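Local coordinates for protein extracellular sialidase/neuraminidase, putative (Aspergillus fumigatus, PDB 2XCY) that probably cleaves terminal sialic acids, particularly KDN, from glycoconjugates with a six-bladed beta-propeller sialidase fold, at residues 33-38 / 69-74. Numbering follows the deposited sequence.
Sequences IGFHSF and NLVYKR
Val-71 carries the apolar part of this contact by sending one methyl to each of two phenylalanines. Its CG1 lies 3.7 Å from CZ of Phe-35, approaching that ring obliquely, while CG2 sits at the edge of the Phe-38 ring, 3.8 Å from CE2. A branched residue suits the place: the branch at CB splays two methyls, and chi1 of -62°, with CG1 anti to the carbonyl carbon, turns one to each ring. Phe-35 and Phe-38 are long and flat enough to span the gap between backbones whose CA atoms are still 8.9 Å apart at Phe-38 and Val-71.

The remaining packing involves Asn-69, whose side chain meets the edge of Phe-35: CB is 3.9 Å from CE1, and the amide stands almost upright against the ring, the two planes 85° apart. Asparagine fits here because its short side chain brings both CB and a flat amide up to that ring edge. What joins the segments is thus van der Waals packing, largely buried.

In the antiparallel sheet, strand 51-58 runs between strands 37-45 and 68-74, so Phe-38 reaches past it from the first strand of the blade toward the third, while Phe-35 comes from the loop that leads into strand 37-45. A classic beta bulge places His-36 and Ser-37 opposite Arg-58, just where the loop enters strand 37-45. On its other side strand 68-74 is flanked by strand 92-93, the far edge of this propeller blade.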
loop_
_atom_site.group_PDB
_atom_site.type_symbol
_atom_site.label_atom_id
_atom_site.label_comp_id
_atom_site.label_asym_id
_atom_site.label_seq_id
_atom_site.Cartn_x
_atom_site.Cartn_y
_atom_site.Cartn_z
ATOM N N ILE A 33 -9.103 10.664 19.746
ATOM C CA ILE A 33 -8.472 11.328 18.600
ATOM C C ILE A 33 -9.131 10.874 17.290
ATOM O O ILE A 33 -9.215 9.676 17.020
ATOM C CB ILE A 33 -6.934 11.093 18.577
ATOM C CG1 ILE A 33 -6.251 11.865 19.718
ATOM C CG2 ILE A 33 -6.332 11.459 17.212
ATOM C CD1 ILE A 33 -6.247 13.384 19.553
ATOM N N GLY A 34 -9.609 11.841 16.502
ATOM C CA GLY A 34 -10.252 11.561 15.213
ATOM C C GLY A 34 -9.446 12.037 14.011
ATOM O O GLY A 34 -8.387 12.670 14.162
ATOM N N PHE A 35 -9.950 11.740 12.808
ATOM C CA PHE A 35 -9.228 12.025 11.562
ATOM C C PHE A 35 -10.178 12.500 10.481
ATOM O O PHE A 35 -11.197 11.862 10.222
ATOM C CB PHE A 35 -8.457 10.777 11.090
ATOM C CG PHE A 35 -7.514 10.235 12.126
ATOM C CD1 PHE A 35 -6.221 10.728 12.225
ATOM C CD2 PHE A 35 -7.934 9.271 13.035
ATOM C CE1 PHE A 35 -5.345 10.252 13.192
ATOM C CE2 PHE A 35 -7.071 8.792 14.023
ATOM C CZ PHE A 35 -5.769 9.280 14.097
ATOM N N HIS A 36 -9.849 13.643 9.883
ATOM C CA HIS A 36 -10.551 14.152 8.716
ATOM C C HIS A 36 -10.592 13.074 7.628
ATOM O O HIS A 36 -11.652 12.777 7.066
ATOM C CB HIS A 36 -9.841 15.409 8.188
ATOM C CG HIS A 36 -10.501 16.019 6.987
ATOM N ND1 HIS A 36 -10.302 15.549 5.704
ATOM C CD2 HIS A 36 -11.354 17.065 6.876
ATOM C CE1 HIS A 36 -11.022 16.265 4.860
ATOM N NE2 HIS A 36 -11.669 17.192 5.545
ATOM N N SER A 37 -9.426 12.488 7.349
ATOM C CA SER A 37 -9.276 11.561 6.232
ATOM C C SER A 37 -8.396 10.376 6.585
ATOM O O SER A 37 -7.549 10.468 7.468
ATOM C CB SER A 37 -8.660 12.271 5.027
ATOM O OG SER A 37 -9.590 13.134 4.406
ATOM N N PHE A 38 -8.610 9.274 5.869
ATOM C CA PHE A 38 -7.680 8.164 5.851
ATOM C C PHE A 38 -7.229 7.943 4.420
ATOM O O PHE A 38 -8.049 7.873 3.501
ATOM C CB PHE A 38 -8.326 6.897 6.414
ATOM C CG PHE A 38 -8.787 7.043 7.837
ATOM C CD1 PHE A 38 -10.105 7.404 8.126
ATOM C CD2 PHE A 38 -7.901 6.834 8.891
ATOM C CE1 PHE A 38 -10.533 7.551 9.453
ATOM C CE2 PHE A 38 -8.320 6.965 10.209
ATOM C CZ PHE A 38 -9.640 7.333 10.494
ATOM N N ASN A 69 -0.966 10.508 11.603
ATOM C CA ASN A 69 -0.627 9.355 12.426
ATOM C C ASN A 69 -0.773 8.059 11.656
ATOM O O ASN A 69 -1.598 7.965 10.737
ATOM C CB ASN A 69 -1.538 9.322 13.652
ATOM C CG ASN A 69 -1.392 10.558 14.510
ATOM O OD1 ASN A 69 -0.388 11.266 14.421
ATOM N ND2 ASN A 69 -2.394 10.829 15.354
ATOM N N LEU A 70 0.020 7.057 12.029
ATOM C CA LEU A 70 -0.076 5.752 11.376
ATOM C C LEU A 70 -1.015 4.872 12.172
ATOM O O LEU A 70 -0.709 4.483 13.307
ATOM C CB LEU A 70 1.306 5.095 11.235
ATOM C CG LEU A 70 1.515 4.075 10.098
ATOM C CD1 LEU A 70 0.606 2.841 10.203
ATOM C CD2 LEU A 70 1.383 4.725 8.710
ATOM N N VAL A 71 -2.157 4.561 11.559
ATOM C CA VAL A 71 -3.251 3.858 12.233
ATOM C C VAL A 71 -3.464 2.480 11.600
ATOM O O VAL A 71 -2.934 2.193 10.531
ATOM C CB VAL A 71 -4.581 4.700 12.229
ATOM C CG1 VAL A 71 -4.398 6.022 13.002
ATOM C CG2 VAL A 71 -5.097 4.966 10.809
ATOM N N TYR A 72 -4.222 1.625 12.272
ATOM C CA TYR A 72 -4.476 0.279 11.774
ATOM C C TYR A 72 -5.687 -0.376 12.405
ATOM O O TYR A 72 -6.176 0.074 13.440
ATOM C CB TYR A 72 -3.241 -0.610 11.971
ATOM C CG TYR A 72 -2.969 -1.069 13.394
ATOM C CD1 TYR A 72 -2.432 -0.196 14.354
ATOM C CD2 TYR A 72 -3.195 -2.400 13.763
ATOM C CE1 TYR A 72 -2.154 -0.637 15.659
ATOM C CE2 TYR A 72 -2.914 -2.850 15.060
ATOM C CZ TYR A 72 -2.404 -1.968 15.997
ATOM O OH TYR A 72 -2.135 -2.423 17.274
ATOM N N LYS A 73 -6.166 -1.436 11.760
ATOM C CA LYS A 73 -7.166 -2.323 12.337
ATOM C C LYS A 73 -6.743 -3.751 12.057
ATOM O O LYS A 73 -6.148 -4.032 11.013
ATOM C CB LYS A 73 -8.544 -2.094 11.711
ATOM C CG LYS A 73 -9.173 -0.729 12.014
ATOM C CD LYS A 73 -10.563 -0.661 11.377
ATOM C CE LYS A 73 -11.291 0.588 11.802
ATOM N NZ LYS A 73 -12.726 0.591 11.344
ATOM N N ARG A 74 -7.067 -4.649 12.983
ATOM C CA ARG A 74 -6.857 -6.070 12.781
ATOM C C ARG A 74 -8.205 -6.753 12.715
ATOM O O ARG A 74 -9.193 -6.248 13.266
ATOM C CB ARG A 74 -6.076 -6.692 13.944
ATOM C CG ARG A 74 -4.947 -5.846 14.520
ATOM C CD ARG A 74 -4.173 -6.671 15.542
ATOM N NE ARG A 74 -5.041 -7.166 16.615
ATOM C CZ ARG A 74 -4.744 -8.181 17.424
ATOM N NH1 ARG A 74 -3.597 -8.836 17.286
ATOM N NH2 ARG A 74 -5.608 -8.553 18.361
#